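Local coordinates for protein ESSC (Geobacillus thermodenitrificans, PDB 5FWH) that forms the N-terminal forkhead-associated (FHA) region of EssC, an FtsK/SpoIIIE-type ATPase that is a component of the bacterial type VII secretion apparatus, at residues Q3-L7 / L162-Q167; N43-Q47 / V59-G63. All blocks are in the same frame, centred on the assembly; numbering follows the deposited sequence.

Contact 1 (Q3-L7 / L162-Q167); sequences QLWVL and LCPYMQ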
ATOM      1  N   GLN A   3       1.436  -6.128  -7.361  1.00 49.11           N
ATOM      2  CA  GLN A   3       2.257  -5.030  -6.995  1.00 50.05           C
ATOM      3  C   GLN A   3       3.183  -5.399  -5.848  1.00 47.19           C
ATOM      4  O   GLN A   3       2.831  -6.208  -4.979  1.00 43.23           O
ATOM      5  CB  GLN A   3       1.397  -3.843  -6.647  1.00 49.95           C
ATOM      6  CG  GLN A   3       0.625  -3.353  -7.874  1.00 53.01           C
ATOM      7  CD  GLN A   3      -0.234  -2.120  -7.618  1.00 53.89           C
ATOM      8  OE1 GLN A   3      -0.218  -1.150  -8.411  1.00 60.74           O
ATOM      9  NE2 GLN A   3      -1.030  -2.164  -6.570  1.00 52.02           N
ATOM     10  N   LEU A   4       4.379  -4.834  -5.907  1.00 47.24           N
ATOM     11  CA  LEU A   4       5.232  -4.823  -4.708  1.00 51.35           C
ATOM     12  C   LEU A   4       5.312  -3.463  -4.140  1.00 47.06           C
ATOM     13  O   LEU A   4       5.381  -2.425  -4.825  1.00 44.74           O
ATOM     14  CB  LEU A   4       6.663  -5.360  -4.878  1.00 56.04           C
ATOM     15  CG  LEU A   4       7.538  -5.145  -6.098  1.00 62.19           C
ATOM     16  CD1 LEU A   4       8.923  -5.640  -5.752  1.00 63.55           C
ATOM     17  CD2 LEU A   4       6.997  -5.905  -7.291  1.00 65.69           C
ATOM     18  N   TRP A   5       5.438  -3.518  -2.854  1.00 46.52           N
ATOM     19  CA  TRP A   5       5.607  -2.359  -2.040  1.00 47.48           C
ATOM     20  C   TRP A   5       6.999  -2.429  -1.574  1.00 44.09           C
ATOM     21  O   TRP A   5       7.406  -3.453  -1.018  1.00 41.07           O
ATOM     22  CB  TRP A   5       4.687  -2.478  -0.889  1.00 50.67           C
ATOM     23  CG  TRP A   5       3.334  -2.836  -1.321  1.00 52.69           C
ATOM     24  CD1 TRP A   5       2.907  -3.986  -1.996  1.00 54.82           C
ATOM     25  CD2 TRP A   5       2.209  -2.113  -1.036  1.00 52.62           C
ATOM     26  NE1 TRP A   5       1.587  -3.980  -2.126  1.00 53.09           N
ATOM     27  CE2 TRP A   5       1.120  -2.803  -1.599  1.00 55.70           C
ATOM     28  CE3 TRP A   5       1.996  -0.908  -0.397  1.00 53.07           C
ATOM     29  CZ2 TRP A   5      -0.147  -2.323  -1.545  1.00 53.66           C
ATOM     30  CZ3 TRP A   5       0.757  -0.455  -0.348  1.00 54.58           C
ATOM     31  CH2 TRP A   5      -0.314  -1.166  -0.906  1.00 56.78           C
ATOM     32  N   VAL A   6       7.682  -1.332  -1.744  1.00 41.20           N
ATOM     33  CA  VAL A   6       9.036  -1.143  -1.251  1.00 41.25           C
ATOM     34  C   VAL A   6       9.044   0.017  -0.184  1.00 37.91           C
ATOM     35  O   VAL A   6       8.815   1.167  -0.467  1.00 35.16           O
ATOM     36  CB  VAL A   6       9.946  -0.853  -2.423  1.00 44.14           C
ATOM     37  CG1 VAL A   6      11.400  -0.617  -1.964  1.00 48.04           C
ATOM     38  CG2 VAL A   6       9.819  -1.998  -3.425  1.00 45.54           C
ATOM     39  N   LEU A   7       9.265  -0.391   1.039  1.00 36.89           N
ATOM     40  CA  LEU A   7       9.268   0.441   2.183  1.00 41.87           C
ATOM     41  C   LEU A   7      10.697   0.579   2.707  1.00 41.25           C
ATOM     42  O   LEU A   7      11.385  -0.393   2.873  1.00 37.58           O
ATOM     43  CB  LEU A   7       8.395  -0.149   3.295  1.00 43.56           C
ATOM     44  CG  LEU A   7       6.909  -0.300   2.882  1.00 44.72           C
ATOM     45  CD1 LEU A   7       6.635  -1.719   2.343  1.00 46.45           C
ATOM     46  CD2 LEU A   7       5.997  -0.026   4.084  1.00 46.93           C
ATOM     47  N   LEU A 162      -1.706   4.859   1.068  1.00 35.93           N
ATOM     48  CA  LEU A 162      -1.212   3.479   0.984  1.00 39.61           C
ATOM     49  C   LEU A 162      -0.787   2.980   2.331  1.00 40.13           C
ATOM     50  O   LEU A 162      -0.114   3.694   3.059  1.00 33.65           O
ATOM     51  CB  LEU A 162       0.070   3.402   0.203  1.00 45.01           C
ATOM     52  CG  LEU A 162       0.136   3.763  -1.248  1.00 47.53           C
ATOM     53  CD1 LEU A 162       1.534   3.470  -1.767  1.00 50.05           C
ATOM     54  CD2 LEU A 162      -0.864   3.016  -2.034  1.00 48.84           C
ATOM     55  N   CYS A 163      -1.135   1.740   2.648  1.00 39.54           N
ATOM     56  CA  CYS A 163      -0.372   0.945   3.621  1.00 46.38           C
ATOM     57  C   CYS A 163      -0.100  -0.455   2.967  1.00 47.63           C
ATOM     58  O   CYS A 163      -0.787  -0.810   2.047  1.00 45.99           O
ATOM     59  CB  CYS A 163      -1.230   0.783   4.884  1.00 47.37           C
ATOM     60  SG  CYS A 163      -2.890   0.268   4.458  1.00 64.08           S
ATOM     61  N   PRO A 164       0.829  -1.269   3.485  1.00 49.51           N
ATOM     62  CA  PRO A 164       0.926  -2.656   2.957  1.00 53.29           C
ATOM     63  C   PRO A 164      -0.384  -3.344   2.692  1.00 50.77           C
ATOM     64  O   PRO A 164      -1.279  -3.501   3.567  1.00 48.30           O
ATOM     65  CB  PRO A 164       1.758  -3.382   4.013  1.00 53.43           C
ATOM     66  CG  PRO A 164       2.732  -2.309   4.328  1.00 53.59           C
ATOM     67  CD  PRO A 164       1.932  -1.022   4.421  1.00 51.49           C
ATOM     68  N   TYR A 165      -0.472  -3.670   1.407  1.00 52.98           N
ATOM     69  CA  TYR A 165      -1.577  -4.396   0.742  1.00 47.19           C
ATOM     70  C   TYR A 165      -2.862  -3.613   0.441  1.00 44.51           C
ATOM     71  O   TYR A 165      -3.766  -4.171  -0.119  1.00 38.70           O
ATOM     72  CB  TYR A 165      -1.869  -5.724   1.435  1.00 50.97           C
ATOM     73  CG  TYR A 165      -0.674  -6.462   1.956  1.00 50.64           C
ATOM     74  CD1 TYR A 165       0.292  -6.894   1.115  1.00 53.61           C
ATOM     75  CD2 TYR A 165      -0.512  -6.681   3.322  1.00 53.43           C
ATOM     76  CE1 TYR A 165       1.406  -7.545   1.596  1.00 56.04           C
ATOM     77  CE2 TYR A 165       0.592  -7.333   3.823  1.00 54.07           C
ATOM     78  CZ  TYR A 165       1.551  -7.757   2.949  1.00 55.95           C
ATOM     79  OH  TYR A 165       2.666  -8.373   3.401  1.00 60.40           O
HETATM   80  N   MSE A 166      -2.983  -2.333   0.764  1.00 42.00           N
HETATM   81  CA  MSE A 166      -4.252  -1.628   0.452  1.00 42.41           C
HETATM   82  C   MSE A 166      -4.054  -0.232  -0.161  1.00 39.17           C
HETATM   83  O   MSE A 166      -3.051   0.369   0.075  1.00 39.77           O
HETATM   84  CB  MSE A 166      -4.969  -1.588   1.796  1.00 45.81           C
HETATM   85  CG  MSE A 166      -5.639  -2.919   2.314  1.00 49.92           C
HETATM   86 SE   MSE A 166      -6.784  -2.323   3.821  1.00 65.46          SE
HETATM   87  CE  MSE A 166      -8.463  -2.201   2.820  1.00 54.72           C
ATOM     88  N   GLN A 167      -5.015   0.287  -0.909  1.00 39.29           N
ATOM     89  CA  GLN A 167      -5.021   1.693  -1.360  1.00 40.46           C
ATOM     90  C   GLN A 167      -6.370   2.298  -1.239  1.00 37.82           C
ATOM     91  O   GLN A 167      -7.366   1.607  -1.471  1.00 35.53           O
ATOM     92  CB  GLN A 167      -4.706   1.782  -2.804  1.00 45.95           C
ATOM     93  CG  GLN A 167      -3.370   1.242  -3.154  1.00 49.88           C
ATOM     94  CD  GLN A 167      -3.326   1.008  -4.641  1.00 55.30           C
ATOM     95  OE1 GLN A 167      -3.115  -0.143  -5.108  1.00 54.46           O
ATOM     96  NE2 GLN A 167      -3.615   2.100  -5.405  1.00 54.85           N
TER
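The strand segment Q3-L7 faces a tight hairpin turn at L162-Q167. The two backbones stay apart: the nearest CA atoms, W5 and P164, are 6.9 Å from each other. Strands 161-163 and 166-170 are joined by a type II beta turn from C163 to M166, with M166 N hydrogen-bonded to C163 O. Y165 sits at the third turn position with a positive phi of 77°. The indole of W5 reaches across the gap to this turn. P164 CA lies over its six-membered ring, 4.1 Å from the centroid, a CH-pi contact. The contact lies between two beta-sandwich halves, consistent with paired FHA-like modules: a turn of one meets a strand of the other. The Y165 ring turns its edge to the W5 face, its centroid 6.0 Å from that of the five-membered ring. L162 CB touches W5 CZ3 at 4.0 Å. L7 CD2 meets P164 CG, also at 4.0 Å. At the other end, Q3 NE2 donates a hydrogen bond to Q167 OE1 at 3.3 Å.

Contact 2 (N43-Q47 / V59-G63); sequences NGYIQ and VLQGG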
ATOM      1  N   ASN A  43      25.841  -5.138   0.043  1.00 71.79           N
ATOM      2  CA  ASN A  43      25.561  -6.591  -0.120  1.00 74.70           C
ATOM      3  C   ASN A  43      24.627  -6.917  -1.344  1.00 71.77           C
ATOM      4  O   ASN A  43      23.726  -7.754  -1.264  1.00 72.63           O
ATOM      5  CB  ASN A  43      25.170  -7.322   1.221  1.00 76.98           C
ATOM      6  CG  ASN A  43      24.052  -6.629   2.042  1.00 78.41           C
ATOM      7  OD1 ASN A  43      23.299  -5.787   1.548  1.00 75.25           O
ATOM      8  ND2 ASN A  43      23.938  -7.026   3.331  1.00 80.71           N
ATOM      9  N   GLY A  44      24.843  -6.276  -2.495  1.00 63.81           N
ATOM     10  CA  GLY A  44      24.067  -6.671  -3.679  1.00 56.90           C
ATOM     11  C   GLY A  44      22.810  -5.849  -3.847  1.00 52.83           C
ATOM     12  O   GLY A  44      22.271  -5.303  -2.892  1.00 46.49           O
ATOM     13  N   TYR A  45      22.373  -5.686  -5.092  1.00 52.32           N
ATOM     14  CA  TYR A  45      21.078  -5.164  -5.346  1.00 52.22           C
ATOM     15  C   TYR A  45      20.095  -6.280  -4.930  1.00 55.51           C
ATOM     16  O   TYR A  45      20.513  -7.415  -4.533  1.00 57.18           O
ATOM     17  CB  TYR A  45      20.937  -4.704  -6.829  1.00 56.28           C
ATOM     18  CG  TYR A  45      21.980  -3.653  -7.267  1.00 58.67           C
ATOM     19  CD1 TYR A  45      22.249  -2.520  -6.481  1.00 58.12           C
ATOM     20  CD2 TYR A  45      22.719  -3.794  -8.464  1.00 60.04           C
ATOM     21  CE1 TYR A  45      23.209  -1.590  -6.850  1.00 56.86           C
ATOM     22  CE2 TYR A  45      23.687  -2.840  -8.849  1.00 58.55           C
ATOM     23  CZ  TYR A  45      23.933  -1.736  -8.049  1.00 58.45           C
ATOM     24  OH  TYR A  45      24.886  -0.764  -8.419  1.00 54.22           O
ATOM     25  N   ILE A  46      18.800  -5.961  -4.931  1.00 51.10           N
ATOM     26  CA  ILE A  46      17.789  -6.924  -4.640  1.00 46.80           C
ATOM     27  C   ILE A  46      17.172  -7.314  -5.890  1.00 51.89           C
ATOM     28  O   ILE A  46      16.761  -6.446  -6.690  1.00 56.96           O
ATOM     29  CB  ILE A  46      16.755  -6.396  -3.643  1.00 47.77           C
ATOM     30  CG1 ILE A  46      17.427  -5.893  -2.335  1.00 45.45           C
ATOM     31  CG2 ILE A  46      15.726  -7.485  -3.287  1.00 47.38           C
ATOM     32  CD1 ILE A  46      18.343  -6.935  -1.666  1.00 48.21           C
ATOM     33  N   GLN A  47      17.146  -8.629  -6.111  1.00 52.49           N
ATOM     34  CA  GLN A  47      16.504  -9.205  -7.283  1.00 52.61           C
ATOM     35  C   GLN A  47      15.240  -9.881  -6.848  1.00 47.21           C
ATOM     36  O   GLN A  47      15.247 -10.673  -5.894  1.00 48.13           O
ATOM     37  CB  GLN A  47      17.418 -10.249  -7.974  1.00 53.96           C
ATOM     38  CG  GLN A  47      18.834  -9.826  -8.403  1.00 56.73           C
ATOM     39  CD  GLN A  47      19.880  -9.814  -7.289  1.00 56.39           C
ATOM     40  OE1 GLN A  47      20.171 -10.837  -6.611  1.00 55.33           O
ATOM     41  NE2 GLN A  47      20.487  -8.675  -7.120  1.00 59.30           N
ATOM     42  N   VAL A  59      13.230 -14.038  -3.942  1.00 43.83           N
ATOM     43  CA  VAL A  59      13.944 -12.886  -3.499  1.00 44.15           C
ATOM     44  C   VAL A  59      15.395 -13.325  -3.359  1.00 45.10           C
ATOM     45  O   VAL A  59      15.742 -14.264  -2.602  1.00 45.24           O
ATOM     46  CB  VAL A  59      13.453 -12.285  -2.151  1.00 43.66           C
ATOM     47  CG1 VAL A  59      14.302 -11.050  -1.805  1.00 43.82           C
ATOM     48  CG2 VAL A  59      12.005 -11.820  -2.214  1.00 42.71           C
ATOM     49  N   LEU A  60      16.240 -12.641  -4.092  1.00 44.38           N
ATOM     50  CA  LEU A  60      17.684 -12.876  -4.034  1.00 47.63           C
ATOM     51  C   LEU A  60      18.403 -11.545  -3.672  1.00 47.47           C
ATOM     52  O   LEU A  60      17.986 -10.450  -4.021  1.00 48.73           O
ATOM     53  CB  LEU A  60      18.191 -13.392  -5.375  1.00 48.84           C
ATOM     54  CG  LEU A  60      17.306 -14.198  -6.328  1.00 52.43           C
ATOM     55  CD1 LEU A  60      17.898 -14.121  -7.725  1.00 53.90           C
ATOM     56  CD2 LEU A  60      17.264 -15.658  -5.902  1.00 56.71           C
ATOM     57  N   GLN A  61      19.494 -11.609  -2.969  1.00 53.06           N
ATOM     58  CA  GLN A  61      20.192 -10.358  -2.658  1.00 55.78           C
ATOM     59  C   GLN A  61      21.584 -10.274  -3.300  1.00 57.10           C
ATOM     60  O   GLN A  61      21.934  -9.226  -3.812  1.00 56.86           O
ATOM     61  CB  GLN A  61      20.193 -10.108  -1.167  1.00 57.88           C
ATOM     62  CG  GLN A  61      21.053  -8.929  -0.725  1.00 59.82           C
ATOM     63  CD  GLN A  61      20.954  -8.677   0.771  1.00 61.16           C
ATOM     64  OE1 GLN A  61      20.733  -9.614   1.545  1.00 59.23           O
ATOM     65  NE2 GLN A  61      21.132  -7.419   1.181  1.00 60.75           N
ATOM     66  N   GLY A  62      22.355 -11.354  -3.321  1.00 56.57           N
ATOM     67  CA  GLY A  62      23.570 -11.321  -4.174  1.00 61.18           C
ATOM     68  C   GLY A  62      23.535 -12.291  -5.342  1.00 61.86           C
ATOM     69  O   GLY A  62      24.528 -12.933  -5.659  1.00 61.61           O
ATOM     70  N   GLY A  63      22.380 -12.442  -5.967  1.00 60.85           N
ATOM     71  CA  GLY A  63      22.177 -13.594  -6.819  1.00 61.58           C
ATOM     72  C   GLY A  63      21.926 -14.854  -6.016  1.00 64.81           C
ATOM     73  O   GLY A  63      21.713 -15.931  -6.602  1.00 67.71           O
TER
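V59 begins the second segment, and its CG1 packs on I46 CG2 at 4.1 Å. V59 CA also makes a CA-H...O contact with Q47 O at 3.5 Å. L60 is the antiparallel hydrogen-bonded partner of Q47. L60 N donates to Q47 O at 2.8 Å, and Q47 N donates to L60 O at 2.9 Å. Both side chains lie on the same face of the sheet, and Q47 OE1 comes within 3.5 Å of L60 CB. This pair belongs to the beta hairpin of strands 46-50 and 57-60, at the ends away from its connecting loop. Q61 leaves the strand. Its CG lies 3.5 Å from I46 CD1, and its NE2 is hydrogen-bonded to the backbone oxygen of D78. Q61 O receives a CA-H...O contact from G44 CA at 3.3 Å. The G44 backbone, with phi 93° and psi 151°, by itself calls for glycine. G62 carries the chain round to G63, whose N donates to Q47 OE1 at 2.8 Å. The positive phi of G63, 76°, suits glycine.

Overall arrangement
The two contacts are centred 21 Å apart. Their nearest atoms are about 7 Å apart, so they do not touch. Contact 1 lies close to the centre of the chain, and contact 2 is on the surface. Along the chain, both segments of contact 2 fall between Q3-L7 and L162-Q167. Contact 2 is local, inside the mixed sheet that includes strands 46-50 and 57-60. Contact 1 is long-range: 154 residues separate its segments. It joins the sheet of strands 3-8 and 84-88 to the later sheet of strands 161-163 and 166-170. This is consistent with two FHA-like beta-sandwich halves: contact 2 lies within the first, and contact 1 packs it against the second.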